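Local coordinates for uncharacterized protein (Pyrobaculum aerophilum, PDB 2ZYZ) that probably serves as the non-catalytic structural subunit of a splicing endonuclease and may bind nucleic acid, at residues C[27-32]-C[46-51]; C[38-43]-C[53-58]. All coordinates share one frame; numbering follows the deposited sequence.

Contact 1: C[27-32]-C[46-51]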
# COMPACT_ATOMS: atom_id res chain seq x y z
N GLN C 27 -19.70 13.17 -12.30
CA GLN C 27 -19.42 13.69 -10.96
C GLN C 27 -18.18 14.60 -10.95
O GLN C 27 -18.11 15.51 -10.20
CB GLN C 27 -19.24 12.55 -9.98
CG GLN C 27 -20.49 11.88 -9.62
CD GLN C 27 -21.34 12.75 -8.76
OE1 GLN C 27 -21.08 12.88 -7.57
NE2 GLN C 27 -22.27 13.38 -9.34
N VAL C 28 -17.22 14.28 -11.79
CA VAL C 28 -16.01 15.06 -11.87
C VAL C 28 -16.33 16.43 -12.50
O VAL C 28 -15.90 17.42 -12.03
CB VAL C 28 -14.94 14.37 -12.68
CG1 VAL C 28 -13.71 15.23 -12.85
CG2 VAL C 28 -14.61 13.04 -12.08
N PHE C 29 -17.13 16.45 -13.55
CA PHE C 29 -17.49 17.69 -14.21
C PHE C 29 -18.25 18.58 -13.24
O PHE C 29 -17.97 19.71 -13.11
CB PHE C 29 -18.31 17.44 -15.48
CG PHE C 29 -17.52 16.88 -16.61
CD1 PHE C 29 -16.32 17.41 -16.98
CD2 PHE C 29 -17.98 15.81 -17.31
CE1 PHE C 29 -15.64 16.89 -17.97
CE2 PHE C 29 -17.28 15.32 -18.31
CZ PHE C 29 -16.11 15.85 -18.64
N LYS C 30 -19.19 18.01 -12.54
CA LYS C 30 -19.98 18.72 -11.58
C LYS C 30 -19.13 19.31 -10.49
O LYS C 30 -19.35 20.41 -10.10
CB LYS C 30 -21.03 17.85 -10.92
CG LYS C 30 -22.10 17.36 -11.78
CD LYS C 30 -23.25 16.88 -10.97
CE LYS C 30 -24.44 16.56 -11.80
NZ LYS C 30 -25.21 17.76 -12.06
N ASP C 31 -18.18 18.53 -9.99
CA ASP C 31 -17.28 18.99 -8.95
C ASP C 31 -16.38 20.11 -9.39
O ASP C 31 -16.24 21.04 -8.70
CB ASP C 31 -16.46 17.84 -8.34
CG ASP C 31 -15.70 18.25 -7.10
OD1 ASP C 31 -16.31 18.42 -6.07
OD2 ASP C 31 -14.51 18.38 -7.14
N LEU C 32 -15.78 20.00 -10.56
CA LEU C 32 -14.93 21.06 -11.06
C LEU C 32 -15.71 22.36 -11.29
O LEU C 32 -15.22 23.42 -11.03
CB LEU C 32 -14.23 20.62 -12.32
CG LEU C 32 -13.14 19.57 -12.17
CD1 LEU C 32 -12.70 19.08 -13.50
CD2 LEU C 32 -11.99 20.06 -11.39
N LYS C 46 -12.16 10.17 -20.83
CA LYS C 46 -11.48 10.31 -19.56
C LYS C 46 -10.38 11.34 -19.51
O LYS C 46 -9.81 11.55 -18.48
CB LYS C 46 -11.01 8.98 -19.05
CG LYS C 46 -12.11 8.28 -18.40
CD LYS C 46 -11.75 6.93 -17.99
CE LYS C 46 -10.94 6.16 -19.02
NZ LYS C 46 -10.60 4.84 -18.43
N ILE C 47 -10.12 11.96 -20.64
CA ILE C 47 -9.15 13.04 -20.73
C ILE C 47 -9.78 14.35 -21.19
O ILE C 47 -10.44 14.38 -22.14
CB ILE C 47 -8.01 12.67 -21.64
CG1 ILE C 47 -7.37 11.36 -21.22
CG2 ILE C 47 -7.03 13.74 -21.67
CD1 ILE C 47 -6.39 10.87 -22.10
N PHE C 48 -9.55 15.41 -20.45
CA PHE C 48 -10.09 16.70 -20.81
C PHE C 48 -9.22 17.83 -20.31
O PHE C 48 -8.41 17.61 -19.51
CB PHE C 48 -11.52 16.90 -20.36
CG PHE C 48 -11.71 16.84 -18.89
CD1 PHE C 48 -11.71 17.97 -18.13
CD2 PHE C 48 -11.93 15.64 -18.25
CE1 PHE C 48 -11.91 17.91 -16.84
CE2 PHE C 48 -12.13 15.62 -16.93
CZ PHE C 48 -12.09 16.77 -16.23
N ILE C 49 -9.43 19.03 -20.84
CA ILE C 49 -8.76 20.22 -20.38
C ILE C 49 -9.77 21.08 -19.68
O ILE C 49 -10.83 21.28 -20.19
CB ILE C 49 -8.18 21.02 -21.55
CG1 ILE C 49 -7.22 20.15 -22.33
CG2 ILE C 49 -7.46 22.28 -21.06
CD1 ILE C 49 -6.76 20.68 -23.57
N ALA C 50 -9.42 21.62 -18.53
CA ALA C 50 -10.27 22.56 -17.84
C ALA C 50 -9.41 23.65 -17.27
O ALA C 50 -8.26 23.49 -17.13
CB ALA C 50 -11.03 21.93 -16.81
N GLU C 51 -10.02 24.77 -16.91
CA GLU C 51 -9.29 25.99 -16.57
C GLU C 51 -9.85 26.70 -15.35
O GLU C 51 -11.01 26.88 -15.25
CB GLU C 51 -9.29 26.95 -17.73
CG GLU C 51 -8.87 28.35 -17.32
CD GLU C 51 -8.35 29.20 -18.46
OE1 GLU C 51 -7.59 30.13 -18.15
OE2 GLU C 51 -8.73 28.98 -19.64

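Contact 2: C[38-43]-C[53-58]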
# COMPACT_ATOMS: atom_id res chain seq x y z
N LYS C 38 -13.82 26.05 -15.72
CA LYS C 38 -14.53 25.74 -16.92
C LYS C 38 -13.93 24.71 -17.79
O LYS C 38 -12.75 24.63 -17.94
CB LYS C 38 -14.95 26.94 -17.72
CG LYS C 38 -16.41 26.75 -18.28
CD LYS C 38 -16.80 25.26 -18.62
CE LYS C 38 -18.09 24.80 -18.07
NZ LYS C 38 -18.49 25.62 -16.91
N ILE C 39 -14.79 23.92 -18.39
CA ILE C 39 -14.31 22.86 -19.22
C ILE C 39 -14.01 23.40 -20.59
O ILE C 39 -14.86 24.02 -21.19
CB ILE C 39 -15.28 21.71 -19.34
CG1 ILE C 39 -15.85 21.32 -18.00
CG2 ILE C 39 -14.62 20.53 -19.99
CD1 ILE C 39 -14.87 21.08 -16.97
N ILE C 40 -12.81 23.12 -21.09
CA ILE C 40 -12.28 23.74 -22.30
C ILE C 40 -12.47 22.82 -23.48
O ILE C 40 -13.05 23.20 -24.45
CB ILE C 40 -10.79 24.13 -22.18
CG1 ILE C 40 -10.56 25.11 -21.04
CG2 ILE C 40 -10.24 24.61 -23.47
CD1 ILE C 40 -11.40 26.20 -21.08
N GLU C 41 -12.05 21.58 -23.34
CA GLU C 41 -12.08 20.62 -24.42
C GLU C 41 -12.06 19.18 -23.90
O GLU C 41 -11.31 18.85 -23.02
CB GLU C 41 -10.93 20.86 -25.38
CG GLU C 41 -11.14 20.21 -26.71
CD GLU C 41 -9.89 20.10 -27.49
OE1 GLU C 41 -8.85 20.47 -26.99
OE2 GLU C 41 -9.94 19.63 -28.62
N GLN C 42 -12.89 18.33 -24.47
CA GLN C 42 -12.80 16.93 -24.20
C GLN C 42 -11.97 16.26 -25.23
O GLN C 42 -12.29 16.34 -26.38
CB GLN C 42 -14.17 16.31 -24.10
CG GLN C 42 -14.18 14.90 -23.61
CD GLN C 42 -14.30 14.85 -22.12
OE1 GLN C 42 -14.91 15.71 -21.57
NE2 GLN C 42 -13.76 13.82 -21.48
N LEU C 43 -10.87 15.63 -24.82
CA LEU C 43 -9.90 15.04 -25.71
C LEU C 43 -10.17 13.60 -25.98
O LEU C 43 -9.76 13.05 -26.96
CB LEU C 43 -8.47 15.19 -25.22
CG LEU C 43 -8.03 16.61 -25.00
CD1 LEU C 43 -6.62 16.69 -24.64
CD2 LEU C 43 -8.21 17.37 -26.26
N LYS C 53 -7.17 28.92 -12.72
CA LYS C 53 -6.17 29.96 -12.89
C LYS C 53 -5.37 29.67 -14.15
O LYS C 53 -5.20 30.53 -14.96
CB LYS C 53 -5.28 30.10 -11.68
CG LYS C 53 -5.97 30.71 -10.47
CD LYS C 53 -5.45 30.17 -9.16
CE LYS C 53 -6.47 30.29 -8.09
NZ LYS C 53 -7.35 29.11 -8.01
N GLU C 54 -4.90 28.45 -14.28
CA GLU C 54 -4.26 28.02 -15.50
C GLU C 54 -5.08 26.89 -16.11
O GLU C 54 -6.05 26.52 -15.55
CB GLU C 54 -2.80 27.64 -15.30
CG GLU C 54 -2.47 26.76 -14.15
CD GLU C 54 -0.92 26.46 -13.97
OE1 GLU C 54 -0.11 26.51 -14.91
OE2 GLU C 54 -0.50 26.13 -12.85
N ARG C 55 -4.71 26.41 -17.27
CA ARG C 55 -5.28 25.19 -17.82
C ARG C 55 -4.56 23.95 -17.36
O ARG C 55 -3.37 23.91 -17.33
CB ARG C 55 -5.27 25.22 -19.33
CG ARG C 55 -5.85 26.48 -19.88
CD ARG C 55 -6.22 26.38 -21.29
NE ARG C 55 -7.24 27.33 -21.65
CZ ARG C 55 -7.57 27.58 -22.92
NH1 ARG C 55 -8.49 28.45 -23.19
NH2 ARG C 55 -6.99 26.91 -23.89
N TYR C 56 -5.34 22.94 -17.03
CA TYR C 56 -4.80 21.66 -16.64
C TYR C 56 -5.33 20.54 -17.53
O TYR C 56 -6.37 20.63 -18.03
CB TYR C 56 -5.22 21.32 -15.21
CG TYR C 56 -4.91 22.33 -14.10
CD1 TYR C 56 -5.79 23.32 -13.82
CD2 TYR C 56 -3.82 22.21 -13.31
CE1 TYR C 56 -5.58 24.18 -12.88
CE2 TYR C 56 -3.59 23.10 -12.32
CZ TYR C 56 -4.50 24.08 -12.11
OH TYR C 56 -4.41 25.03 -11.12
N LEU C 57 -4.56 19.48 -17.65
CA LEU C 57 -5.02 18.30 -18.28
C LEU C 57 -5.48 17.31 -17.24
O LEU C 57 -4.69 16.91 -16.44
CB LEU C 57 -3.93 17.70 -19.14
CG LEU C 57 -4.21 16.46 -19.95
CD1 LEU C 57 -5.19 16.76 -21.01
CD2 LEU C 57 -2.96 15.95 -20.52
N PHE C 58 -6.75 16.97 -17.27
CA PHE C 58 -7.36 16.06 -16.33
C PHE C 58 -7.46 14.66 -16.91
O PHE C 58 -7.83 14.50 -18.05
CB PHE C 58 -8.73 16.53 -15.90
CG PHE C 58 -8.71 17.68 -14.99
CD1 PHE C 58 -8.64 18.93 -15.47
CD2 PHE C 58 -8.77 17.50 -13.62
CE1 PHE C 58 -8.62 19.99 -14.61
CE2 PHE C 58 -8.74 18.56 -12.78
CZ PHE C 58 -8.67 19.80 -13.28

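Contact 1: C[27-32]-C[46-51]
Phe48 of the strand meets three apolar side chains of the helix, Val28, Phe29 and Leu32, and can be followed outward from the sheet. Its CB already points toward the helix; the first torsion (chi1 61°) puts CG between the backbone N and the carbonyl carbon, and the ring lies beneath Phe29. CG is 4.0 Å from Phe29 CE1. The other ring carbons stay at nearly the same distance from that atom, because Phe29 CE1 sits over the centre of the Phe48 ring, 3.7 Å above its plane. This is an edge-to-face pair with tilted rings: centroids 4.9 Å apart, planes at 52°. At the far end of the ring aliphatic neighbours join Phe29. Leu32 CD1 comes in the ring plane against the outer edge, 3.6 Å from Phe48 CE1 and equally near CZ, and Val28 CG1 meets Phe48 CZ from 4.1 Å. Phenylalanine suits the strand position because one flat group can offer a face to Phe29 and an edge to the branched side chains, and no hydrogen bond is needed across the gap. Val28 and Leu32, one helical turn apart, both direct their side chains toward the sheet. Helix 23-34 lies on one face of the sheet; its segment 27-32 runs at 14° to strand 47-51, the two axes 11.1 Å apart at closest approach. The nearly parallel ring of Phe58 meets Phe48 and continues the apolar layer onto strand 55-62, while Val28 extends it to strands 86-91 and 97-104.

Contact 2: C[38-43]-C[53-58]
A three-stranded antiparallel meander, 38-44, 47-51 and 55-62, makes up one edge of the mixed sheet, and here the side chains of its two outer strands meet across the middle one. There is no backbone pairing between these outer strands; the CA atoms of Ile40 and Arg55 are 8.4 Å apart, and long side chains span the distance. Strand 38-44 carries a classic beta bulge, in which Ile40 and Glu41 both face Ile49 on the central strand. From the bulge Ile40 points toward Arg55, and the two side chains cross at about a right angle. The methyl Ile40 CG2 rests over the middle of the guanidinium face, 3.9 Å above its plane, while its other branch, Ile40 CG1, comes to 4.0 Å from Arg55 NE. Arginine suits this exposed place because its aliphatic part is long enough to reach over: the chain is extended from CG to NE (chi3 156°), and the flat end accepts a hydrocarbon on its face while its N-H groups point outward in the plane. The charge is met by Glu51, whose OE2 forms a salt bridge with Arg55 NE and so probably steadies the group beneath the isoleucine. Further along the strands the contact becomes purely apolar and more buried. Leu57 swings CG anti to its backbone nitrogen (chi1 -178°), bringing its branched end toward strand 38-44. Leu43 points toward strand 55-62, and the two leucines also cross nearly perpendicularly. Leucine suits both positions because its branched end carries a methyl far enough out to reach across: Leu43 CD1 and Leu57 CD1 touch at 3.9 Å.

How the contacts relate
The centres of contacts 1 and 2 lie about 7 Å apart, on the same side of the chain's centre, and their segments alternate in sequence: 27-32, 38-43, 46-51, 53-58. Contact 1 fastens helix 23-34 to strand 47-51, and contact 2 bridges the strands flanking that one. The middle strand joins the two contacts directly, through probable hydrogen bonds from Ile40 N to Ile49 O and from Phe58 N to Phe48 O, each 2.9 Å long. Alternating residues of strand 47-51 serve its two faces: Phe48 and Ala50 look to the helix, Ile47 and Ile49 the other way. The helix and first three strands thus form the N-terminal part of a larger mixed sheet fold, continued by strands 86-91 and 97-104.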